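Local coordinates for protein endonuclease and methylase LlaGI (Lactococcus lactis, PDB 5FFJ) that probably recognises and methylates DNA and, in its full-length form, cleaves it, as a single-chain Type ISP restriction-modification enzyme with a helicase-like ATPase, at residues A[67-72]-A[169-174]; A[1054-1059]-A[1228-1233]. All coordinates share one frame; numbering follows the deposited sequence.

How the interactions relate
Interaction 1 and interaction 2 belong to different domains of one long chain and lie on opposite sides of its centre, their centres 90 Å apart and their nearest atoms about 71 Å apart. Interaction 1 (67-72 with 169-174) joins two neighbouring strands in the helicase-like ATPase part; its nearest atom is about 43 Å from the bound DNA. Interaction 2 (1054-1059 with 1228-1233) lies in the specificity domain, about 4 Å from the DNA at the nearest atoms. The first builds its contact on regular parallel backbone pairing, the second mainly on one asparagine side chain, with a backbone bond and a CH-pi contact beside it. They thus probably mark the motor part and the DNA-reading part, without touching.

Interaction 1: A[67-72]-A[169-174]; sequences LYLVPS and DFIISD
The Phe170 ring carries Ile172 CG1 on one face, 3.9 Å above its plane and displaced from the ring centre, and meets the ring of Phe29 edge-to-face. The Tyr68 ring, on the same side of the sheet as Ile172, is approached obliquely by Ile172 CG2 and Asp174 CB, while the rings of Phe148 and Trp83 also pack against it. Both strands belong to the parallel sheet of a RecA-like, P-loop ATPase fold; strand 64-70 lies between 144-150 and 170-174, and 206-210 follows on the far side of 170-174. Leu67, Tyr68 and Leu69 pair with Ile171, Ile172 and Ser173. Ile172 provides both central rungs: its N gives a hydrogen bond to Leu67 O at 2.6 Å, and its O accepts one from Leu69 N at 2.8 Å, each nearly along the C=O axis. At the start of the pairing, Leu67 N reaches Phe170 O at 2.9 Å. On the other face Leu67 CD2 packs alongside Ile171 CG2 at 3.9 Å. With CG anti to the backbone N (chi1 -163°), Tyr68 crosses Ile172 and brings CE2 to 3.5 Å from Ile172 CG2. An alanine in place of Tyr68 would remove the ring and hydroxyl, and would probably leave Ile172 CG2 and Asp174 CB less well covered and lose the packing against Phe148 and Trp83. The sequence at the end of strand 170-174 is consistent with Asp174 opening the DEAH-type Walker B motif; Gln209 NE2 makes weak hydrogen bonds to both Tyr68 OH and Asp174 OD1. In the last rung Asp174 N is 3.2 Å from Leu69 O, the N-H pointing almost straight at the oxygen (171°) but from 25° above the carbonyl plane.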
loop_
_atom_site.group_PDB
_atom_site.type_symbol
_atom_site.label_atom_id
_atom_site.label_comp_id
_atom_site.label_asym_id
_atom_site.label_seq_id
_atom_site.Cartn_x
_atom_site.Cartn_y
_atom_site.Cartn_z
ATOM N N LEU A 67 -20.029 -47.194 -2.866
ATOM C CA LEU A 67 -20.559 -47.104 -1.511
ATOM C C LEU A 67 -21.428 -45.860 -1.388
ATOM O O LEU A 67 -20.940 -44.738 -1.529
ATOM C CB LEU A 67 -19.430 -47.066 -0.477
ATOM C CG LEU A 67 -19.879 -47.001 0.988
ATOM C CD1 LEU A 67 -20.603 -48.279 1.394
ATOM C CD2 LEU A 67 -18.703 -46.731 1.919
ATOM N N TYR A 68 -22.715 -46.067 -1.127
ATOM C CA TYR A 68 -23.658 -44.966 -0.988
ATOM C C TYR A 68 -24.112 -44.838 0.462
ATOM O O TYR A 68 -24.976 -45.586 0.925
ATOM C CB TYR A 68 -24.862 -45.168 -1.910
ATOM C CG TYR A 68 -25.660 -43.907 -2.140
ATOM C CD1 TYR A 68 -26.680 -43.539 -1.274
ATOM C CD2 TYR A 68 -25.390 -43.082 -3.223
ATOM C CE1 TYR A 68 -27.410 -42.384 -1.481
ATOM C CE2 TYR A 68 -26.114 -41.927 -3.439
ATOM C CZ TYR A 68 -27.124 -41.583 -2.565
ATOM O OH TYR A 68 -27.848 -40.432 -2.776
ATOM N N LEU A 69 -23.517 -43.887 1.174
ATOM C CA LEU A 69 -23.799 -43.690 2.588
ATOM C C LEU A 69 -24.947 -42.711 2.778
ATOM O O LEU A 69 -25.071 -41.734 2.040
ATOM C CB LEU A 69 -22.551 -43.196 3.315
ATOM C CG LEU A 69 -21.407 -44.210 3.335
ATOM C CD1 LEU A 69 -20.130 -43.535 3.754
ATOM C CD2 LEU A 69 -21.717 -45.368 4.273
ATOM N N VAL A 70 -25.781 -42.981 3.777
ATOM C CA VAL A 70 -27.014 -42.232 3.970
ATOM C C VAL A 70 -27.418 -42.184 5.452
ATOM O O VAL A 70 -27.270 -43.169 6.169
ATOM C CB VAL A 70 -28.145 -42.861 3.121
ATOM C CG1 VAL A 70 -28.470 -44.264 3.599
ATOM C CG2 VAL A 70 -29.380 -42.028 3.164
ATOM N N PRO A 71 -27.937 -41.035 5.922
ATOM C CA PRO A 71 -28.302 -40.969 7.344
ATOM C C PRO A 71 -29.524 -41.810 7.725
ATOM O O PRO A 71 -29.377 -42.808 8.431
ATOM C CB PRO A 71 -28.590 -39.479 7.559
ATOM C CG PRO A 71 -28.934 -38.952 6.213
ATOM C CD PRO A 71 -28.104 -39.734 5.250
ATOM N N SER A 72 -30.704 -41.411 7.259
ATOM C CA SER A 72 -31.962 -42.019 7.693
ATOM C C SER A 72 -32.229 -43.346 6.989
ATOM O O SER A 72 -31.612 -43.650 5.968
ATOM C CB SER A 72 -33.127 -41.063 7.434
ATOM O OG SER A 72 -33.751 -41.353 6.196
ATOM N N ASP A 169 -14.331 -48.442 -5.609
ATOM C CA ASP A 169 -13.954 -47.614 -6.745
ATOM C C ASP A 169 -14.549 -46.215 -6.611
ATOM O O ASP A 169 -14.048 -45.259 -7.200
ATOM C CB ASP A 169 -14.415 -48.258 -8.053
ATOM C CG ASP A 169 -13.746 -49.592 -8.312
ATOM O OD1 ASP A 169 -12.533 -49.712 -8.039
ATOM O OD2 ASP A 169 -14.431 -50.521 -8.788
ATOM N N PHE A 170 -15.616 -46.105 -5.825
ATOM C CA PHE A 170 -16.311 -44.836 -5.644
ATOM C C PHE A 170 -17.056 -44.855 -4.312
ATOM O O PHE A 170 -17.606 -45.886 -3.923
ATOM C CB PHE A 170 -17.284 -44.599 -6.807
ATOM C CG PHE A 170 -17.662 -43.151 -7.032
ATOM C CD1 PHE A 170 -16.862 -42.111 -6.583
ATOM C CD2 PHE A 170 -18.830 -42.839 -7.709
ATOM C CE1 PHE A 170 -17.224 -40.792 -6.802
ATOM C CE2 PHE A 170 -19.196 -41.523 -7.929
ATOM C CZ PHE A 170 -18.392 -40.500 -7.476
ATOM N N ILE A 171 -17.056 -43.726 -3.609
ATOM C CA ILE A 171 -17.807 -43.595 -2.363
ATOM C C ILE A 171 -18.614 -42.301 -2.389
ATOM O O ILE A 171 -18.089 -41.241 -2.730
ATOM C CB ILE A 171 -16.879 -43.620 -1.128
ATOM C CG1 ILE A 171 -16.125 -44.952 -1.072
ATOM C CG2 ILE A 171 -17.685 -43.404 0.154
ATOM C CD1 ILE A 171 -15.255 -45.140 0.155
ATOM N N ILE A 172 -19.889 -42.402 -2.025
ATOM C CA ILE A 172 -20.813 -41.276 -2.096
ATOM C C ILE A 172 -21.489 -41.026 -0.750
ATOM O O ILE A 172 -22.184 -41.894 -0.221
ATOM C CB ILE A 172 -21.889 -41.513 -3.178
ATOM C CG1 ILE A 172 -21.233 -41.603 -4.560
ATOM C CG2 ILE A 172 -22.926 -40.395 -3.162
ATOM C CD1 ILE A 172 -22.176 -42.011 -5.674
ATOM N N SER A 173 -21.281 -39.826 -0.215
ATOM C CA SER A 173 -21.923 -39.405 1.023
ATOM C C SER A 173 -23.048 -38.419 0.709
ATOM O O SER A 173 -22.791 -37.313 0.228
ATOM C CB SER A 173 -20.904 -38.763 1.976
ATOM O OG SER A 173 -19.743 -39.564 2.115
ATOM N N ASP A 174 -24.288 -38.825 0.972
ATOM C CA ASP A 174 -25.448 -37.953 0.777
ATOM C C ASP A 174 -25.777 -37.281 2.109
ATOM O O ASP A 174 -25.445 -37.813 3.170
ATOM C CB ASP A 174 -26.657 -38.737 0.241
ATOM C CG ASP A 174 -27.840 -37.838 -0.091
ATOM O OD1 ASP A 174 -27.645 -36.611 -0.229
ATOM O OD2 ASP A 174 -28.965 -38.363 -0.224
#

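Interaction 2: A[1054-1059]-A[1228-1233]; sequences FSVKDI and TDNIVS
Asn1230 reaches across from segment 1228-1233 with CG anti to its backbone N (chi1 -169°), so CB serves as the stalk that carries the amide into segment 1054-1059. CG then sits 3.5 Å from both Ser1055 OG and Val1056 O. At the tip the two branches part. OD1 accepts a hydrogen bond from Ser1055 OG, which approaches from above the carbonyl plane, and a weak, bent one from Val1056 N at 2.9 Å. ND2 gives a hydrogen bond to Val1056 O at 2.7 Å, close to the amide plane and on a lone pair of that carbonyl; a second partner, Pro1214 O, lies at the end of strand 1210-1214. ND2 also comes up to the edge of the Phe1054 ring, 3.4 Å from CD1, the amide and ring planes being 41° apart. The backbone adds a further tie, Ser1055 N to Asn1230 O at 3.2 Å, in the carbonyl plane. Beside this polar patch, Ile1231 extends with CG1 anti to its backbone N and lays CD1 over one face of Phe1054, a CH-pi contact 3.9 Å from the ring centroid; helix 1234-1243 packs against the same isoleucine through Glu1236 and Phe1237. The contact thus joins two loops of the specificity domain, one running into helix 1234-1243, the other into edge strand 1058-1059; Lys1057, just before that strand, packs on a DNA phosphate, and Ile1059, on it, packs on an adenine base. Because OD1 only accepts and ND2 only donates, the partners define the rotation of the amide: turned over, it would probably set oxygen against Val1056 O and an N-H group against Val1056 N.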
loop_
_atom_site.group_PDB
_atom_site.type_symbol
_atom_site.label_atom_id
_atom_site.label_comp_id
_atom_site.label_asym_id
_atom_site.label_seq_id
_atom_site.Cartn_x
_atom_site.Cartn_y
_atom_site.Cartn_z
ATOM N N PHE A 1054 35.124 27.594 8.371
ATOM C CA PHE A 1054 35.590 26.334 7.793
ATOM C C PHE A 1054 35.782 26.486 6.287
ATOM O O PHE A 1054 34.991 27.152 5.619
ATOM C CB PHE A 1054 34.602 25.198 8.079
ATOM C CG PHE A 1054 34.533 24.794 9.525
ATOM C CD1 PHE A 1054 35.384 23.823 10.028
ATOM C CD2 PHE A 1054 33.611 25.374 10.379
ATOM C CE1 PHE A 1054 35.321 23.444 11.355
ATOM C CE2 PHE A 1054 33.544 25.000 11.707
ATOM C CZ PHE A 1054 34.399 24.034 12.196
ATOM N N SER A 1055 36.830 25.866 5.754
ATOM C CA SER A 1055 37.095 25.916 4.320
ATOM C C SER A 1055 36.220 24.910 3.582
ATOM O O SER A 1055 35.812 25.143 2.445
ATOM C CB SER A 1055 38.571 25.637 4.031
ATOM O OG SER A 1055 38.933 24.331 4.447
ATOM N N VAL A 1056 35.937 23.792 4.245
ATOM C CA VAL A 1056 35.138 22.723 3.661
ATOM C C VAL A 1056 34.148 22.149 4.667
ATOM O O VAL A 1056 34.504 21.851 5.808
ATOM C CB VAL A 1056 36.035 21.583 3.136
ATOM C CG1 VAL A 1056 35.201 20.362 2.750
ATOM C CG2 VAL A 1056 36.860 22.067 1.955
ATOM N N LYS A 1057 32.905 21.997 4.225
ATOM C CA LYS A 1057 31.885 21.310 5.003
ATOM C C LYS A 1057 31.420 20.089 4.232
ATOM O O LYS A 1057 31.436 20.077 3.000
ATOM C CB LYS A 1057 30.703 22.236 5.317
ATOM C CG LYS A 1057 29.994 22.813 4.098
ATOM C CD LYS A 1057 28.824 21.948 3.642
ATOM C CE LYS A 1057 28.116 22.547 2.432
ATOM N NZ LYS A 1057 29.033 22.709 1.269
ATOM N N ASP A 1058 31.017 19.064 4.970
ATOM C CA ASP A 1058 30.537 17.827 4.380
ATOM C C ASP A 1058 29.117 17.587 4.871
ATOM O O ASP A 1058 28.607 18.345 5.699
ATOM C CB ASP A 1058 31.463 16.661 4.753
ATOM C CG ASP A 1058 31.131 15.382 4.010
ATOM O OD1 ASP A 1058 30.685 15.468 2.847
ATOM O OD2 ASP A 1058 31.318 14.289 4.591
ATOM N N ILE A 1059 28.476 16.550 4.345
ATOM C CA ILE A 1059 27.165 16.143 4.821
ATOM C C ILE A 1059 27.167 14.631 5.036
ATOM O O ILE A 1059 27.886 13.902 4.355
ATOM C CB ILE A 1059 26.057 16.587 3.843
ATOM C CG1 ILE A 1059 26.089 15.784 2.545
ATOM C CG2 ILE A 1059 26.232 18.060 3.498
ATOM C CD1 ILE A 1059 24.940 16.140 1.621
ATOM N N THR A 1228 45.486 18.344 6.964
ATOM C CA THR A 1228 45.279 19.757 6.680
ATOM C C THR A 1228 44.270 20.351 7.650
ATOM O O THR A 1228 43.218 19.764 7.904
ATOM C CB THR A 1228 44.776 19.980 5.241
ATOM O OG1 THR A 1228 45.606 19.261 4.319
ATOM C CG2 THR A 1228 44.796 21.457 4.890
ATOM N N ASP A 1229 44.597 21.519 8.194
ATOM C CA ASP A 1229 43.674 22.238 9.062
ATOM C C ASP A 1229 42.512 22.798 8.250
ATOM O O ASP A 1229 42.712 23.637 7.372
ATOM C CB ASP A 1229 44.393 23.373 9.796
ATOM C CG ASP A 1229 45.342 22.871 10.868
ATOM O OD1 ASP A 1229 45.239 21.689 11.259
ATOM O OD2 ASP A 1229 46.189 23.666 11.328
ATOM N N ASN A 1230 41.302 22.326 8.541
ATOM C CA ASN A 1230 40.105 22.832 7.878
ATOM C C ASN A 1230 39.585 24.094 8.564
ATOM O O ASN A 1230 38.606 24.694 8.120
ATOM C CB ASN A 1230 39.008 21.765 7.848
ATOM C CG ASN A 1230 37.851 22.141 6.935
ATOM O OD1 ASN A 1230 38.055 22.582 5.804
ATOM N ND2 ASN A 1230 36.629 21.979 7.431
ATOM N N ILE A 1231 40.247 24.489 9.647
ATOM C CA ILE A 1231 39.861 25.672 10.407
ATOM C C ILE A 1231 41.106 26.222 11.097
ATOM O O ILE A 1231 42.051 25.477 11.348
ATOM C CB ILE A 1231 38.755 25.346 11.439
ATOM C CG1 ILE A 1231 38.295 26.613 12.168
ATOM C CG2 ILE A 1231 39.243 24.303 12.433
ATOM C CD1 ILE A 1231 37.041 26.413 12.996
ATOM N N VAL A 1232 41.109 27.518 11.391
ATOM C CA VAL A 1232 42.289 28.182 11.944
ATOM C C VAL A 1232 42.870 27.454 13.154
ATOM O O VAL A 1232 43.997 26.960 13.103
ATOM C CB VAL A 1232 41.971 29.630 12.365
ATOM C CG1 VAL A 1232 43.202 30.288 12.984
ATOM C CG2 VAL A 1232 41.486 30.438 11.171
ATOM N N SER A 1233 42.098 27.397 14.237
ATOM C CA SER A 1233 42.590 26.881 15.511
ATOM C C SER A 1233 41.554 26.038 16.251
ATOM O O SER A 1233 40.366 26.063 15.922
ATOM C CB SER A 1233 43.024 28.046 16.401
ATOM O OG SER A 1233 41.949 28.950 16.598
#